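Local coordinates for protein N-acetylmuramoyl-L-alanine amidase XlyA (Bacillus subtilis, PDB 3RDR) that hydrolyses the amide link between N-acetylmuramoyl groups and L-amino acids of cell-wall peptidoglycan through its zinc-dependent amidase domain, at residues 66-71 against 113-118. Sequence-based numbering, arbitrary orientation.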
loop_
_atom_site.group_PDB
_atom_site.type_symbol
_atom_site.label_atom_id
_atom_site.label_comp_id
_atom_site.label_asym_id
_atom_site.label_seq_id
_atom_site.Cartn_x
_atom_site.Cartn_y
_atom_site.Cartn_z
ATOM N N THR A 66 5.696 -12.036 6.195
ATOM C CA THR A 66 5.218 -13.363 5.848
ATOM C C THR A 66 4.308 -13.407 4.626
ATOM O O THR A 66 4.493 -14.237 3.737
ATOM C CB THR A 66 4.464 -13.989 7.037
ATOM O OG1 THR A 66 5.309 -13.972 8.195
ATOM C CG2 THR A 66 4.070 -15.424 6.729
ATOM N N GLU A 67 3.324 -12.515 4.577
ATOM C CA GLU A 67 2.388 -12.517 3.462
ATOM C C GLU A 67 1.878 -11.142 3.067
ATOM O O GLU A 67 2.277 -10.128 3.634
ATOM C CB GLU A 67 1.207 -13.417 3.805
ATOM C CG GLU A 67 0.641 -13.143 5.181
ATOM C CD GLU A 67 -0.327 -14.210 5.623
ATOM O OE1 GLU A 67 -0.216 -15.349 5.121
ATOM O OE2 GLU A 67 -1.185 -13.917 6.482
ATOM N N ILE A 68 0.976 -11.136 2.089
ATOM C CA ILE A 68 0.382 -9.914 1.564
ATOM C C ILE A 68 -1.133 -10.077 1.505
ATOM O O ILE A 68 -1.632 -11.113 1.064
ATOM C CB ILE A 68 0.890 -9.631 0.131
ATOM C CG1 ILE A 68 2.406 -9.444 0.136
ATOM C CG2 ILE A 68 0.209 -8.391 -0.435
ATOM C CD1 ILE A 68 3.011 -9.402 -1.252
ATOM N N TYR A 69 -1.856 -9.059 1.962
ATOM C CA TYR A 69 -3.312 -9.068 1.933
ATOM C C TYR A 69 -3.778 -7.956 1.001
ATOM O O TYR A 69 -3.213 -6.863 1.009
ATOM C CB TYR A 69 -3.897 -8.830 3.330
ATOM C CG TYR A 69 -4.188 -10.093 4.112
ATOM C CD1 TYR A 69 -3.152 -10.869 4.644
ATOM C CD2 TYR A 69 -5.501 -10.526 4.305
ATOM C CE1 TYR A 69 -3.420 -12.045 5.347
ATOM C CE2 TYR A 69 -5.782 -11.701 5.006
ATOM C CZ TYR A 69 -4.738 -12.454 5.523
ATOM O OH TYR A 69 -5.012 -13.618 6.207
ATOM N N GLN A 70 -4.797 -8.242 0.194
ATOM C CA GLN A 70 -5.350 -7.253 -0.732
ATOM C C GLN A 70 -6.745 -6.893 -0.224
ATOM O O GLN A 70 -7.592 -7.763 -0.036
ATOM C CB GLN A 70 -5.441 -7.826 -2.147
ATOM C CG GLN A 70 -5.686 -6.779 -3.223
ATOM C CD GLN A 70 -5.936 -7.397 -4.587
ATOM O OE1 GLN A 70 -5.418 -8.466 -4.895
ATOM N NE2 GLN A 70 -6.718 -6.721 -5.413
ATOM N N HIS A 71 -6.972 -5.602 -0.016
ATOM C CA HIS A 71 -8.231 -5.112 0.522
ATOM C C HIS A 71 -9.164 -4.518 -0.524
ATOM O O HIS A 71 -10.348 -4.316 -0.265
ATOM C CB HIS A 71 -7.931 -4.049 1.578
ATOM C CG HIS A 71 -6.757 -4.378 2.445
ATOM N ND1 HIS A 71 -6.805 -5.339 3.432
ATOM C CD2 HIS A 71 -5.494 -3.889 2.455
ATOM C CE1 HIS A 71 -5.622 -5.427 4.015
ATOM N NE2 HIS A 71 -4.809 -4.559 3.440
ATOM N N GLN A 113 8.984 -5.067 -2.463
ATOM C CA GLN A 113 9.710 -4.793 -3.700
ATOM C C GLN A 113 9.312 -5.826 -4.748
ATOM O O GLN A 113 9.187 -5.505 -5.929
ATOM C CB GLN A 113 11.224 -4.816 -3.447
ATOM C CG GLN A 113 11.691 -3.664 -2.569
ATOM C CD GLN A 113 13.149 -3.769 -2.154
ATOM O OE1 GLN A 113 13.586 -4.795 -1.643
ATOM N NE2 GLN A 113 13.900 -2.696 -2.357
ATOM N N TRP A 114 9.096 -7.062 -4.316
ATOM C CA TRP A 114 8.675 -8.108 -5.239
ATOM C C TRP A 114 7.289 -7.759 -5.785
ATOM O O TRP A 114 7.041 -7.839 -6.988
ATOM C CB TRP A 114 8.608 -9.463 -4.536
ATOM C CG TRP A 114 7.847 -10.475 -5.342
ATOM C CD1 TRP A 114 8.289 -11.150 -6.445
ATOM C CD2 TRP A 114 6.471 -10.846 -5.168
ATOM N NE1 TRP A 114 7.273 -11.913 -6.972
ATOM C CE2 TRP A 114 6.147 -11.746 -6.209
ATOM C CE3 TRP A 114 5.481 -10.502 -4.237
ATOM C CZ2 TRP A 114 4.872 -12.306 -6.345
ATOM C CZ3 TRP A 114 4.212 -11.058 -4.373
ATOM C CH2 TRP A 114 3.921 -11.951 -5.420
ATOM N N LEU A 115 6.387 -7.378 -4.886
ATOM C CA LEU A 115 5.029 -7.003 -5.268
ATOM C C LEU A 115 5.048 -5.839 -6.256
ATOM O O LEU A 115 4.369 -5.871 -7.281
ATOM C CB LEU A 115 4.220 -6.606 -4.027
ATOM C CG LEU A 115 2.825 -6.005 -4.248
ATOM C CD1 LEU A 115 1.933 -7.019 -4.952
ATOM C CD2 LEU A 115 2.216 -5.605 -2.905
ATOM N N ILE A 116 5.828 -4.813 -5.943
ATOM C CA ILE A 116 5.918 -3.642 -6.802
ATOM C C ILE A 116 6.445 -3.988 -8.192
ATOM O O ILE A 116 5.943 -3.475 -9.192
ATOM C CB ILE A 116 6.797 -2.558 -6.150
ATOM C CG1 ILE A 116 6.090 -2.025 -4.896
ATOM C CG2 ILE A 116 7.057 -1.421 -7.132
ATOM C CD1 ILE A 116 6.931 -1.088 -4.063
ATOM N N LYS A 117 7.449 -4.858 -8.262
ATOM C CA LYS A 117 8.004 -5.263 -9.552
ATOM C C LYS A 117 6.919 -5.947 -10.381
ATOM O O LYS A 117 6.782 -5.694 -11.576
ATOM C CB LYS A 117 9.170 -6.240 -9.363
ATOM C CG LYS A 117 9.637 -6.873 -10.670
ATOM C CD LYS A 117 10.052 -8.326 -10.476
ATOM C CE LYS A 117 11.473 -8.450 -9.952
ATOM N NZ LYS A 117 12.483 -8.129 -11.005
ATOM N N THR A 118 6.161 -6.823 -9.731
ATOM C CA THR A 118 5.084 -7.555 -10.381
ATOM C C THR A 118 3.990 -6.610 -10.880
ATOM O O THR A 118 3.472 -6.775 -11.982
ATOM C CB THR A 118 4.459 -8.571 -9.411
ATOM O OG1 THR A 118 5.486 -9.424 -8.889
ATOM C CG2 THR A 118 3.416 -9.417 -10.123
#
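I68 on strand 68-70 and L115 on helix 105-122 are the residues whose CA atoms come nearest, 8.8 Å apart, a spacing bridged by side chains, with no hydrogen bond passing between the segments. This is helix-on-sheet packing in the catalytic domain of the autolysin, which has the T7 lysozyme fold of the amidase 2 family: a mixed central sheet with helix 105-122 lying against one face.

One residue of the strand carries the whole contact. The CA-CB bond of I68 points at the helix, and CG1 stands anti to the carbonyl carbon (chi1 -61°); with chi2 extended at 170°, the terminal CD1 becomes the foremost atom. It abuts two consecutive helix residues. CD1 meets the six-membered ring of W114 at its edge, near the ring plane, 3.7 Å from CZ3, so the indole presents its rim and not a face. Next to this, CD1 lies 4.1 Å from L115 CB, touching the base of the leucine side chain. The interaction is entirely apolar, and I68 and L115 are both buried.

I7 of strand 7-9 and V5 of the loop before it touch both I68 and W114, while F61 of strand 61-63 touches I68 and L115. The alternation expected of a strand is evident, since Y69 instead packs on A43 and A47 of helix 43-50, across the sheet.

The indole is also bordered from within its own helix. T118 OG1 sits 3.5 Å above one face of the W114 ring, displaced toward the edge of the ring, and donates a 2.9 Å hydrogen bond to W114 O. W114 O also accepts a bond from T118 N at 3.1 Å, the two donors arriving from opposite faces of the carbonyl plane.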